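Local coordinates for PUM-HD domain-containing protein (Caenorhabditis elegans, PDB 7CGF) that probably binds the 3' untranslated regions of messenger RNAs through its Pumilio homology domain, the part held here in complex with RNA, at residues 249-252 with 253-257; 214-217 with 218-221; 321-324 with 325-328; 198-201 with 202-205; 240-243 with 244-247. The protein carries 2 engineered substitutions. One frame throughout, in Å; residues are numbered along the deposited sequence. Where two conformers were deposited one is given.

Interaction 1: 249-252 with 253-257; sequences IVTR and VSNNL
Ser254 grips the carbonyl of Val250, one turn back along helix 243-255. Its CB passes 3.2 Å from Val250 O, and OG, set anti to its own carbonyl carbon and beside its backbone N (chi1 -65°), turns back to donate to Val250 O at 2.9 Å. The amide of Ser254 donates to the same oxygen, the two donors arriving from opposite faces of the carbonyl plane, so one acceptor takes two bonds. At its tip Ser254 OG also lies 3.9 Å from Val250 CG1.

Two residues further on, Asn256 does something similar from the end of the helix. Its ND2 donates to Arg252 O at 2.9 Å, nearly straight at 166° and on a lone pair in the carbonyl plane, while the amide of Asn256 adds only a weak bond to that oxygen. The guanidinium of Arg252 stays out of this, held by a salt bridge from NE to Asp222. Thr251 and Asn255 lie side by side, Thr251 CG2 meeting Asn255 ND2 at 3.6 Å. On the buried side Ile249 CG2 meets Val253 CG2 at 4.1 Å, while Val253 N bonds Ile249 O, and Val253 packs on Ile270 of helix 266-276. The arrangement is a helix C-terminus where side chains take up backbone carbonyls before the chain turns into helix 257-261, within the stacked helices of a Pumilio-repeat domain.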
loop_
_atom_site.group_PDB
_atom_site.type_symbol
_atom_site.label_atom_id
_atom_site.label_comp_id
_atom_site.label_asym_id
_atom_site.label_seq_id
_atom_site.Cartn_x
_atom_site.Cartn_y
_atom_site.Cartn_z
ATOM N N ILE A 249 -10.307 20.556 -2.074
ATOM C CA ILE A 249 -8.857 20.466 -2.257
ATOM C C ILE A 249 -8.406 21.407 -3.364
ATOM O O ILE A 249 -7.452 22.174 -3.199
ATOM C CB ILE A 249 -8.433 19.014 -2.530
ATOM C CG1 ILE A 249 -8.556 18.190 -1.242
ATOM C CG2 ILE A 249 -6.992 18.957 -3.033
ATOM C CD1 ILE A 249 -8.374 16.702 -1.465
ATOM N N VAL A 250 -9.122 21.403 -4.494
ATOM C CA VAL A 250 -8.716 22.238 -5.623
ATOM C C VAL A 250 -8.866 23.708 -5.280
ATOM O O VAL A 250 -8.059 24.541 -5.711
ATOM C CB VAL A 250 -9.523 21.855 -6.876
ATOM C CG1 VAL A 250 -9.355 22.904 -7.980
ATOM C CG2 VAL A 250 -9.105 20.470 -7.349
ATOM N N THR A 251 -9.909 24.059 -4.520
ATOM C CA THR A 251 -10.058 25.443 -4.083
ATOM C C THR A 251 -8.887 25.854 -3.213
ATOM O O THR A 251 -8.325 26.941 -3.385
ATOM C CB THR A 251 -11.375 25.630 -3.328
ATOM O OG1 THR A 251 -12.472 25.347 -4.200
ATOM C CG2 THR A 251 -11.520 27.046 -2.796
ATOM N N ARG A 252 -8.494 24.986 -2.277
ATOM C CA ARG A 252 -7.389 25.325 -1.385
ATOM C C ARG A 252 -6.069 25.424 -2.142
ATOM O O ARG A 252 -5.272 26.340 -1.891
ATOM C CB ARG A 252 -7.286 24.297 -0.261
ATOM C CG ARG A 252 -6.291 24.708 0.806
ATOM C CD ARG A 252 -6.556 24.015 2.123
ATOM N NE ARG A 252 -5.693 24.564 3.163
ATOM C CZ ARG A 252 -6.076 25.494 4.030
ATOM N NH1 ARG A 252 -7.319 25.961 3.996
ATOM N NH2 ARG A 252 -5.220 25.947 4.937
ATOM N N VAL A 253 -5.816 24.464 -3.037
ATOM C CA VAL A 253 -4.606 24.464 -3.855
ATOM C C VAL A 253 -4.560 25.703 -4.730
ATOM O O VAL A 253 -3.521 26.366 -4.841
ATOM C CB VAL A 253 -4.541 23.171 -4.688
ATOM C CG1 VAL A 253 -3.503 23.286 -5.786
ATOM C CG2 VAL A 253 -4.235 21.967 -3.778
ATOM N N SER A 254 -5.681 26.043 -5.366
ATOM C CA SER A 254 -5.698 27.207 -6.247
ATOM C C SER A 254 -5.474 28.494 -5.474
ATOM O O SER A 254 -4.747 29.380 -5.940
ATOM C CB SER A 254 -7.018 27.267 -7.012
ATOM O OG SER A 254 -7.120 26.148 -7.874
ATOM N N ASN A 255 -6.085 28.619 -4.292
ATOM C CA ASN A 255 -5.916 29.824 -3.493
ATOM C C ASN A 255 -4.511 29.962 -2.931
ATOM O O ASN A 255 -4.129 31.063 -2.520
ATOM C CB ASN A 255 -6.933 29.860 -2.350
ATOM C CG ASN A 255 -8.349 30.108 -2.840
ATOM O OD1 ASN A 255 -8.555 30.610 -3.945
ATOM N ND2 ASN A 255 -9.330 29.773 -2.010
ATOM N N ASN A 256 -3.735 28.880 -2.897
ATOM C CA ASN A 256 -2.388 28.895 -2.343
ATOM C C ASN A 256 -1.410 28.247 -3.306
ATOM O O ASN A 256 -0.508 27.515 -2.895
ATOM C CB ASN A 256 -2.360 28.200 -0.987
ATOM C CG ASN A 256 -3.287 28.859 0.010
ATOM O OD1 ASN A 256 -2.911 29.829 0.669
ATOM N ND2 ASN A 256 -4.515 28.360 0.103
ATOM N N LEU A 257 -1.561 28.547 -4.603
ATOM C CA LEU A 257 -0.924 27.752 -5.653
ATOM C C LEU A 257 0.595 27.840 -5.592
ATOM O O LEU A 257 1.284 26.823 -5.725
ATOM C CB LEU A 257 -1.425 28.198 -7.029
ATOM C CG LEU A 257 -0.850 27.434 -8.228
ATOM C CD1 LEU A 257 -1.257 25.970 -8.203
ATOM C CD2 LEU A 257 -1.256 28.076 -9.547
#

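Interaction 2: 214-217 with 218-221; sequences IGQI and HKRF
Lys219 and Gln216 make the polar side-chain contact of this last turn of helix 207-219. Lys219 NZ donates to Gln216 OE1 at 2.7 Å, in the carbonyl plane and on a lone pair. Lys219 is extended beyond CG, whereas Gln216 bends at chi2 (-29°), which brings its amide over to the lysine tip. Gln216 NE2 is bonded in turn to Ser182 O, so both ends of the amide are engaged. The lysine stem runs past the backbone, CG 3.3 Å from Gly215 O.

Van der Waals contact joins Ile214 and His218, which point the same way: in the conformer given, one of two for this histidine, Ile214 CG2 touches His218 CE1 at 3.5 Å.

Among the backbone bonds, His218 N to Ile214 O is regular at 3.0 Å. Those of Lys219 N to Gly215 O and of Arg220 N to Ile217 O are weak, as the helix gives way to a turn. Arg220 then sits at the N-cap of helix 221-225, salt-bridged to Glu223.

Around this turn, Ile217 packs on Val233 and Val237 of helix 230-240 and on Ile185 of helix 184-189, while Phe221, and His218 in that same conformer, rest on Ile249 of helix 243-255.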
loop_
_atom_site.group_PDB
_atom_site.type_symbol
_atom_site.label_atom_id
_atom_site.label_comp_id
_atom_site.label_asym_id
_atom_site.label_seq_id
_atom_site.Cartn_x
_atom_site.Cartn_y
_atom_site.Cartn_z
ATOM N N ILE A 214 -11.595 11.012 5.682
ATOM C CA ILE A 214 -11.250 12.153 4.842
ATOM C C ILE A 214 -11.448 13.452 5.607
ATOM O O ILE A 214 -10.670 14.403 5.460
ATOM C CB ILE A 214 -12.071 12.094 3.544
ATOM C CG1 ILE A 214 -11.574 10.904 2.707
ATOM C CG2 ILE A 214 -11.964 13.419 2.744
ATOM C CD1 ILE A 214 -12.508 10.490 1.561
ATOM N N GLY A 215 -12.479 13.513 6.453
ATOM C CA GLY A 215 -12.709 14.732 7.217
ATOM C C GLY A 215 -11.560 15.070 8.147
ATOM O O GLY A 215 -11.203 16.240 8.310
ATOM N N GLN A 216 -10.942 14.043 8.747
ATOM C CA GLN A 216 -9.768 14.271 9.586
ATOM C C GLN A 216 -8.593 14.766 8.757
ATOM O O GLN A 216 -7.867 15.672 9.178
ATOM C CB GLN A 216 -9.355 12.984 10.319
ATOM C CG GLN A 216 -9.986 12.704 11.685
ATOM C CD GLN A 216 -10.368 13.951 12.463
ATOM O OE1 GLN A 216 -11.468 14.440 12.296
ATOM N NE2 GLN A 216 -9.478 14.455 13.320
ATOM N N ILE A 217 -8.376 14.167 7.585
ATOM C CA ILE A 217 -7.286 14.617 6.713
ATOM C C ILE A 217 -7.455 16.093 6.365
ATOM O O ILE A 217 -6.487 16.863 6.387
ATOM C CB ILE A 217 -7.213 13.730 5.456
ATOM C CG1 ILE A 217 -6.838 12.291 5.842
ATOM C CG2 ILE A 217 -6.197 14.305 4.462
ATOM C CD1 ILE A 217 -7.140 11.252 4.781
ATOM N N HIS A 218 -8.685 16.513 6.046
ATOM C CA HIS A 218 -8.929 17.913 5.696
ATOM C C HIS A 218 -8.524 18.860 6.825
ATOM O O HIS A 218 -8.036 19.966 6.566
ATOM C CB HIS A 218 -10.407 18.121 5.339
ATOM C CG HIS A 218 -10.751 17.808 3.912
ATOM N ND1 HIS A 218 -11.828 17.016 3.570
ATOM C CD2 HIS A 218 -10.192 18.208 2.741
ATOM C CE1 HIS A 218 -11.907 16.925 2.254
ATOM N NE2 HIS A 218 -10.926 17.638 1.727
ATOM N N LYS A 219 -8.725 18.454 8.087
ATOM C CA LYS A 219 -8.452 19.361 9.200
ATOM C C LYS A 219 -6.986 19.757 9.280
ATOM O O LYS A 219 -6.673 20.873 9.712
ATOM C CB LYS A 219 -8.903 18.729 10.520
ATOM C CG LYS A 219 -10.434 18.532 10.598
ATOM C CD LYS A 219 -10.830 17.786 11.879
ATOM C CE LYS A 219 -12.335 17.475 11.898
ATOM N NZ LYS A 219 -12.765 16.702 13.118
ATOM N N ARG A 220 -6.074 18.878 8.865
ATOM C CA ARG A 220 -4.643 19.180 8.845
ATOM C C ARG A 220 -4.082 19.004 7.444
ATOM O O ARG A 220 -2.982 18.489 7.236
ATOM C CB ARG A 220 -3.904 18.334 9.874
ATOM C CG ARG A 220 -4.359 18.708 11.270
ATOM C CD ARG A 220 -3.665 17.916 12.339
ATOM N NE ARG A 220 -2.260 18.259 12.420
ATOM C CZ ARG A 220 -1.437 17.744 13.326
ATOM N NH1 ARG A 220 -1.897 16.881 14.219
ATOM N NH2 ARG A 220 -0.166 18.087 13.341
ATOM N N PHE A 221 -4.854 19.479 6.470
ATOM C CA PHE A 221 -4.550 19.240 5.065
ATOM C C PHE A 221 -3.168 19.746 4.675
ATOM O O PHE A 221 -2.386 19.016 4.052
ATOM C CB PHE A 221 -5.605 19.914 4.187
ATOM C CG PHE A 221 -5.397 19.659 2.727
ATOM C CD1 PHE A 221 -5.802 18.459 2.169
ATOM C CD2 PHE A 221 -4.754 20.596 1.925
ATOM C CE1 PHE A 221 -5.599 18.199 0.841
ATOM C CE2 PHE A 221 -4.554 20.333 0.583
ATOM C CZ PHE A 221 -4.979 19.125 0.054
#

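Interaction 3: 321-324 with 325-328; sequences TSEQ and RREL
A capping box of Thr321 and Gln324 starts helix 322-332, and Arg325 and Arg326 bond back onto the residues it frames. Thr321, the N-cap residue, accepts the amide of Gln324 on OG1 at 3.0 Å, and Gln324 answers with OE1, which takes the amide of Thr321 at 3.1 Å in a nearly straight bond (176°). The glutamine chain, extended beyond CG, reaches back to the start of the helix, and its NE2 makes a weak bond to Val279 O.

Across the turn Thr321 O receives Arg325 N at 2.7 Å, and Ser322 O receives Arg326 N at 2.9 Å. The side chain of Arg325 turns back as well: a bend at chi3 (-43°) folds the guanidinium against the cap, one face over Ser322 CA. Its NH1 comes 3.4 Å from Ser322 CB, a contact of a cation's flat surface with aliphatic carbon rather than a polar bond.

On the outer side Glu323 and Arg326 run alongside each other, their carboxylate and guanidinium planes 16° apart. Glu323 OE2 lies 4.0 Å from Arg326 NH2 and well out of the guanidinium plane, which makes a long salt bridge in which charge alone acts and no N-H is aimed at the oxygen.

Leu328 faces inward, packing on Met316 and Phe317 of helix 309-319 and on Cys290. The chemistry thus implies a division of labour: directed bonds of the box satisfy amides at the helix start, while the exposed ion pair gives only an undirected attraction, probably weakened by solvent.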
loop_
_atom_site.group_PDB
_atom_site.type_symbol
_atom_site.label_atom_id
_atom_site.label_comp_id
_atom_site.label_asym_id
_atom_site.label_seq_id
_atom_site.Cartn_x
_atom_site.Cartn_y
_atom_site.Cartn_z
ATOM N N THR A 321 -7.224 21.836 -21.345
ATOM C CA THR A 321 -7.833 21.909 -22.668
ATOM C C THR A 321 -7.015 22.829 -23.568
ATOM O O THR A 321 -6.170 23.599 -23.109
ATOM C CB THR A 321 -9.276 22.411 -22.585
ATOM O OG1 THR A 321 -9.296 23.752 -22.089
ATOM C CG2 THR A 321 -10.109 21.535 -21.664
ATOM N N SER A 322 -7.282 22.752 -24.875
ATOM C CA SER A 322 -6.596 23.648 -25.801
ATOM C C SER A 322 -6.897 25.096 -25.464
ATOM O O SER A 322 -6.007 25.955 -25.502
ATOM C CB SER A 322 -7.006 23.339 -27.241
ATOM O OG SER A 322 -8.333 23.762 -27.473
ATOM N N GLU A 323 -8.152 25.388 -25.130
ATOM C CA GLU A 323 -8.507 26.737 -24.735
ATOM C C GLU A 323 -7.769 27.137 -23.461
ATOM O O GLU A 323 -7.304 28.275 -23.335
ATOM C CB GLU A 323 -10.029 26.820 -24.587
ATOM C CG GLU A 323 -10.601 28.201 -24.621
ATOM C CD GLU A 323 -10.564 28.880 -26.001
ATOM O OE1 GLU A 323 -9.971 28.345 -26.965
ATOM O OE2 GLU A 323 -11.143 29.967 -26.095
ATOM N N GLN A 324 -7.589 26.196 -22.528
ATOM C CA GLN A 324 -6.835 26.520 -21.319
ATOM C C GLN A 324 -5.346 26.692 -21.609
ATOM O O GLN A 324 -4.704 27.590 -21.051
ATOM C CB GLN A 324 -7.072 25.452 -20.251
ATOM C CG GLN A 324 -8.413 25.648 -19.572
ATOM C CD GLN A 324 -8.903 24.437 -18.800
ATOM O OE1 GLN A 324 -8.407 23.321 -18.957
ATOM N NE2 GLN A 324 -9.908 24.660 -17.965
ATOM N N ARG A 325 -4.775 25.845 -22.471
ATOM C CA ARG A 325 -3.381 26.045 -22.869
ATOM C C ARG A 325 -3.193 27.403 -23.528
ATOM O O ARG A 325 -2.157 28.050 -23.350
ATOM C CB ARG A 325 -2.924 24.941 -23.822
ATOM C CG ARG A 325 -2.678 23.584 -23.191
ATOM C CD ARG A 325 -1.949 22.643 -24.149
ATOM N NE ARG A 325 -2.503 22.743 -25.497
ATOM C CZ ARG A 325 -3.438 21.937 -25.995
ATOM N NH1 ARG A 325 -3.881 22.125 -27.238
ATOM N NH2 ARG A 325 -3.930 20.945 -25.260
ATOM N N ARG A 326 -4.200 27.860 -24.273
ATOM C CA ARG A 326 -4.092 29.145 -24.950
ATOM C C ARG A 326 -3.865 30.278 -23.954
ATOM O O ARG A 326 -3.026 31.155 -24.186
ATOM C CB ARG A 326 -5.348 29.365 -25.797
ATOM C CG ARG A 326 -5.447 30.694 -26.469
ATOM C CD ARG A 326 -6.609 30.666 -27.452
ATOM N NE ARG A 326 -6.840 31.990 -28.006
ATOM C CZ ARG A 326 -7.588 32.902 -27.403
ATOM N NH1 ARG A 326 -7.760 34.097 -27.957
ATOM N NH2 ARG A 326 -8.171 32.604 -26.245
ATOM N N GLU A 327 -4.565 30.257 -22.814
ATOM C CA GLU A 327 -4.341 31.293 -21.810
ATOM C C GLU A 327 -2.943 31.185 -21.201
ATOM O O GLU A 327 -2.294 32.205 -20.932
ATOM C CB GLU A 327 -5.407 31.216 -20.714
ATOM C CG GLU A 327 -5.242 32.296 -19.638
ATOM C CD GLU A 327 -6.273 32.204 -18.515
ATOM O OE1 GLU A 327 -6.335 33.144 -17.684
ATOM O OE2 GLU A 327 -7.022 31.200 -18.464
ATOM N N LEU A 328 -2.471 29.959 -20.960
ATOM C CA LEU A 328 -1.122 29.784 -20.423
ATOM C C LEU A 328 -0.065 30.297 -21.391
ATOM O O LEU A 328 0.907 30.941 -20.975
ATOM C CB LEU A 328 -0.863 28.311 -20.112
ATOM C CG LEU A 328 -1.605 27.732 -18.911
ATOM C CD1 LEU A 328 -1.566 26.233 -18.998
ATOM C CD2 LEU A 328 -0.955 28.214 -17.626
#

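Interaction 4: 198-201 with 202-205; sequences VQRC and LEHC. With nucleotides of chain B.
Arg200 folds back on its own helix to meet Glu203, bending at both chi2 (62°) and chi3 (60°), while its neighbour Gln199 reads a base of the bound RNA. Arg200 NH2 donates to Glu203 OE1 at 2.8 Å in a salt bridge. The oxygen lies near the guanidinium plane, at its edge, but the donor comes from above the carboxylate plane, the two planes being 26° apart. Arg200 NH1 is bonded to Gln160 and Glu203 OE2 to His236, so the pair links helix 194-204 to helices 155-165 and 230-240; Arg200 also packs on a guanine base.

Gln199 meets A4 of chain B at the Watson-Crick edge. Its NE2 donates to N1 of A4 at 2.9 Å, and its OE1 accepts from N6 of A4 at 3.1 Å, though the position of OE1 is less sure.

Further along, the ring of His204 turns its edge to the backbone of Arg200, with His204 CD2 lying 3.4 Å from Arg200 O. The same oxygen accepts from His204 N. Val198 CG1 and Leu202 CD1 make apolar contact at 4.2 Å. The paired donor and acceptor of Gln199 match adenine, as in other PUF repeats, and the ion pair with its outside bonds would help keep Arg200 against the guanine base it packs on.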
loop_
_atom_site.group_PDB
_atom_site.type_symbol
_atom_site.label_atom_id
_atom_site.label_comp_id
_atom_site.label_asym_id
_atom_site.label_seq_id
_atom_site.Cartn_x
_atom_site.Cartn_y
_atom_site.Cartn_z
ATOM N N VAL A 198 -3.867 3.933 5.703
ATOM C CA VAL A 198 -4.847 4.966 5.354
ATOM C C VAL A 198 -5.179 4.903 3.870
ATOM O O VAL A 198 -6.351 4.975 3.475
ATOM C CB VAL A 198 -4.336 6.358 5.756
ATOM C CG1 VAL A 198 -5.345 7.460 5.312
ATOM C CG2 VAL A 198 -4.063 6.438 7.249
ATOM N N GLN A 199 -4.157 4.757 3.018
ATOM C CA GLN A 199 -4.419 4.667 1.587
ATOM C C GLN A 199 -5.297 3.467 1.251
ATOM O O GLN A 199 -6.213 3.577 0.421
ATOM C CB GLN A 199 -3.107 4.601 0.813
ATOM C CG GLN A 199 -2.367 5.920 0.872
ATOM C CD GLN A 199 -0.971 5.817 0.317
ATOM O OE1 GLN A 199 -0.787 5.598 -0.881
ATOM N NE2 GLN A 199 0.034 5.957 1.193
ATOM N N ARG A 200 -5.020 2.310 1.860
ATOM C CA ARG A 200 -5.811 1.117 1.577
ATOM C C ARG A 200 -7.263 1.313 2.003
ATOM O O ARG A 200 -8.193 0.917 1.283
ATOM C CB ARG A 200 -5.177 -0.097 2.267
ATOM C CG ARG A 200 -5.250 -1.411 1.491
ATOM C CD ARG A 200 -4.514 -1.371 0.152
ATOM N NE ARG A 200 -3.094 -1.070 0.319
ATOM C CZ ARG A 200 -2.478 0.006 -0.177
ATOM N NH1 ARG A 200 -1.180 0.197 0.045
ATOM N NH2 ARG A 200 -3.137 0.884 -0.907
ATOM N N CYS A 201 -7.479 1.963 3.152
ATOM C CA CYS A 201 -8.839 2.286 3.577
ATOM C C CYS A 201 -9.550 3.179 2.571
ATOM O O CYS A 201 -10.733 2.961 2.266
ATOM C CB CYS A 201 -8.817 2.958 4.944
ATOM S SG CYS A 201 -8.473 1.806 6.250
ATOM N N LEU A 202 -8.859 4.200 2.046
ATOM C CA LEU A 202 -9.491 5.087 1.067
ATOM C C LEU A 202 -9.850 4.350 -0.216
ATOM O O LEU A 202 -10.838 4.706 -0.877
ATOM C CB LEU A 202 -8.565 6.268 0.761
ATOM C CG LEU A 202 -8.288 7.173 1.953
ATOM C CD1 LEU A 202 -7.181 8.169 1.585
ATOM C CD2 LEU A 202 -9.560 7.895 2.378
ATOM N N GLU A 203 -9.081 3.318 -0.568
ATOM C CA GLU A 203 -9.335 2.527 -1.770
ATOM C C GLU A 203 -10.507 1.570 -1.610
ATOM O O GLU A 203 -11.266 1.367 -2.563
ATOM C CB GLU A 203 -8.098 1.715 -2.143
ATOM C CG GLU A 203 -6.979 2.529 -2.733
ATOM C CD GLU A 203 -5.667 1.781 -2.699
ATOM O OE1 GLU A 203 -5.637 0.655 -2.149
ATOM O OE2 GLU A 203 -4.667 2.324 -3.219
ATOM N N HIS A 204 -10.664 0.943 -0.436
ATOM C CA HIS A 204 -11.568 -0.197 -0.307
ATOM C C HIS A 204 -12.749 0.001 0.631
ATOM O O HIS A 204 -13.721 -0.759 0.540
ATOM C CB HIS A 204 -10.802 -1.437 0.172
ATOM C CG HIS A 204 -9.776 -1.912 -0.797
ATOM N ND1 HIS A 204 -10.088 -2.728 -1.864
ATOM C CD2 HIS A 204 -8.440 -1.695 -0.865
ATOM C CE1 HIS A 204 -8.987 -2.990 -2.550
ATOM N NE2 HIS A 204 -7.974 -2.376 -1.966
ATOM N N CYS A 205 -12.683 0.944 1.553
ATOM C CA CYS A 205 -13.774 1.081 2.501
ATOM C C CYS A 205 -14.946 1.812 1.862
ATOM O O CYS A 205 -14.810 2.470 0.831
ATOM C CB CYS A 205 -13.298 1.811 3.749
ATOM S SG CYS A 205 -12.175 0.813 4.714
ATOM P P A B 4 11.342 7.361 -3.781
ATOM O OP1 A B 4 12.715 6.910 -3.452
ATOM O OP2 A B 4 10.756 7.047 -5.102
ATOM O "O5'" A B 4 10.385 6.779 -2.661
ATOM C "C5'" A B 4 10.864 6.660 -1.337
ATOM C "C4'" A B 4 9.777 6.290 -0.366
ATOM O "O4'" A B 4 8.536 6.948 -0.709
ATOM C "C3'" A B 4 9.375 4.830 -0.284
ATOM O "O3'" A B 4 10.317 4.020 0.393
ATOM C "C2'" A B 4 8.043 4.927 0.442
ATOM O "O2'" A B 4 8.260 5.140 1.828
ATOM C "C1'" A B 4 7.468 6.216 -0.148
ATOM N N9 A B 4 6.406 5.955 -1.135
ATOM C C8 A B 4 6.344 5.678 -2.480
ATOM N N7 A B 4 5.097 5.502 -2.901
ATOM C C5 A B 4 4.314 5.657 -1.748
ATOM C C6 A B 4 2.939 5.610 -1.435
ATOM N N6 A B 4 1.940 5.368 -2.287
ATOM N N1 A B 4 2.584 5.833 -0.156
ATOM C C2 A B 4 3.490 6.083 0.762
ATOM N N3 A B 4 4.807 6.151 0.598
ATOM C C4 A B 4 5.131 5.926 -0.678
#

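Interaction 5: 240-243 with 244-247; sequences HGSE and EDRM
Ser242 and Asp245 form the close-fitting part of this contact, a capping box at the start of helix 243-255. Ser242 OG accepts from Asp245 N at 3.0 Å, and Asp245 OD2 takes the amide of Ser242 at 2.9 Å, on its anti side but tilted out of the carboxylate plane. The serine hydroxyl stands between its backbone N and carbonyl carbon (chi1 68°), which turns it toward the amide of Asp245. Asp245 OD2 also lies 3.5 Å from Gly241 CA, and Asp245 packs on Ile214 and His218 of helix 207-219.

Arg246 closes the other flank. Bent at chi3 (-62°), it lays one guanidinium face over the Ser242 carbonyl, whose oxygen lies near the centre 3.5 Å above the plane. Its NH1 donates to Gly241 O at 3.0 Å, from above that carbonyl's plane, and also bonds Ile238 O. Glu243 crosses Arg246 at about a right angle, OE1 meeting Arg246 NH2 at 3.1 Å in a salt bridge near the guanidinium plane; Glu243 OE2 goes to Tyr280 of helix 279-290.

The loose side belongs to Glu244, whose exposed side chain comes near Ser242 OG with its CB, at 3.7 Å. The box satisfies the amides of Ser242 and Asp245. Arg246 ties the carbonyls of Ile238 and Gly241, at the end of the preceding helix and in the loop, to Glu243, and may offset the nearby carboxylate charge.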
loop_
_atom_site.group_PDB
_atom_site.type_symbol
_atom_site.label_atom_id
_atom_site.label_comp_id
_atom_site.label_asym_id
_atom_site.label_seq_id
_atom_site.Cartn_x
_atom_site.Cartn_y
_atom_site.Cartn_z
ATOM N N HIS A 240 -10.067 9.011 -4.645
ATOM C CA HIS A 240 -11.116 8.160 -4.088
ATOM C C HIS A 240 -12.158 8.912 -3.271
ATOM O O HIS A 240 -13.117 8.290 -2.797
ATOM C CB HIS A 240 -10.477 7.051 -3.241
ATOM C CG HIS A 240 -9.596 6.140 -4.028
ATOM N ND1 HIS A 240 -10.100 5.175 -4.871
ATOM C CD2 HIS A 240 -8.246 6.041 -4.106
ATOM C CE1 HIS A 240 -9.100 4.518 -5.434
ATOM N NE2 HIS A 240 -7.963 5.028 -4.992
ATOM N N GLY A 241 -12.006 10.219 -3.088
ATOM C CA GLY A 241 -12.954 11.013 -2.332
ATOM C C GLY A 241 -14.154 11.417 -3.171
ATOM O O GLY A 241 -14.322 11.009 -4.320
ATOM N N SER A 242 -14.994 12.255 -2.568
ATOM C CA SER A 242 -16.182 12.773 -3.227
ATOM C C SER A 242 -15.824 13.954 -4.122
ATOM O O SER A 242 -14.734 14.527 -4.055
ATOM C CB SER A 242 -17.224 13.207 -2.202
ATOM O OG SER A 242 -16.805 14.349 -1.469
ATOM N N GLU A 243 -16.780 14.330 -4.969
ATOM C CA GLU A 243 -16.603 15.534 -5.763
ATOM C C GLU A 243 -16.410 16.752 -4.869
ATOM O O GLU A 243 -15.626 17.654 -5.191
ATOM C CB GLU A 243 -17.811 15.705 -6.689
ATOM C CG GLU A 243 -17.653 16.806 -7.713
ATOM C CD GLU A 243 -16.572 16.510 -8.732
ATOM O OE1 GLU A 243 -16.291 15.322 -8.977
ATOM O OE2 GLU A 243 -15.994 17.476 -9.284
ATOM N N GLU A 244 -17.121 16.802 -3.739
ATOM C CA GLU A 244 -16.931 17.901 -2.798
ATOM C C GLU A 244 -15.522 17.895 -2.215
ATOM O O GLU A 244 -14.926 18.963 -2.009
ATOM C CB GLU A 244 -17.964 17.831 -1.672
ATOM C CG GLU A 244 -17.945 19.073 -0.789
ATOM C CD GLU A 244 -18.775 18.935 0.475
ATOM O OE1 GLU A 244 -19.516 17.936 0.609
ATOM O OE2 GLU A 244 -18.684 19.839 1.334
ATOM N N ASP A 245 -14.992 16.702 -1.901
ATOM C CA ASP A 245 -13.614 16.610 -1.426
ATOM C C ASP A 245 -12.650 17.194 -2.444
ATOM O O ASP A 245 -11.747 17.959 -2.083
ATOM C CB ASP A 245 -13.226 15.160 -1.144
ATOM C CG ASP A 245 -13.980 14.567 0.023
ATOM O OD1 ASP A 245 -14.284 15.306 0.994
ATOM O OD2 ASP A 245 -14.236 13.349 -0.045
ATOM N N ARG A 246 -12.832 16.850 -3.725
ATOM C CA ARG A 246 -11.950 17.402 -4.750
ATOM C C ARG A 246 -12.149 18.903 -4.891
ATOM O O ARG A 246 -11.176 19.645 -5.053
ATOM C CB ARG A 246 -12.160 16.695 -6.088
ATOM C CG ARG A 246 -11.405 15.386 -6.219
ATOM C CD ARG A 246 -11.622 14.723 -7.563
ATOM N NE ARG A 246 -13.024 14.366 -7.775
ATOM C CZ ARG A 246 -13.587 13.296 -7.232
ATOM N NH1 ARG A 246 -12.863 12.497 -6.453
ATOM N NH2 ARG A 246 -14.868 13.023 -7.457
ATOM N N MET A 247 -13.400 19.381 -4.804
ATOM C CA MET A 247 -13.623 20.822 -4.866
ATOM C C MET A 247 -12.922 21.536 -3.716
ATOM O O MET A 247 -12.263 22.562 -3.921
ATOM C CB MET A 247 -15.128 21.127 -4.880
ATOM C CG MET A 247 -15.478 22.604 -4.722
ATOM S SD MET A 247 -14.759 23.598 -6.046
ATOM C CE MET A 247 -15.152 22.620 -7.419
#

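All five are local turns, but their places differ. Interactions 3 and 5 are surface contacts at helix starts, each with a capping box and an acid-arginine pair, long in the former and bonded in the latter. Interactions 1 and 2 are partly buried helix ends, where carbonyls find side-chain or weak backbone donors; they touch through Ile249 on Phe221. Interactions 1 and 5 share helix 243-255, at its two ends. Interaction 4, nearest the centre of the chain and partly buried, carries its own Arg-Glu salt bridge and alone among them includes a base-reading residue; it packs on interaction 2 through Leu202 and Ile214, and on interaction 5 through Glu203 and His240.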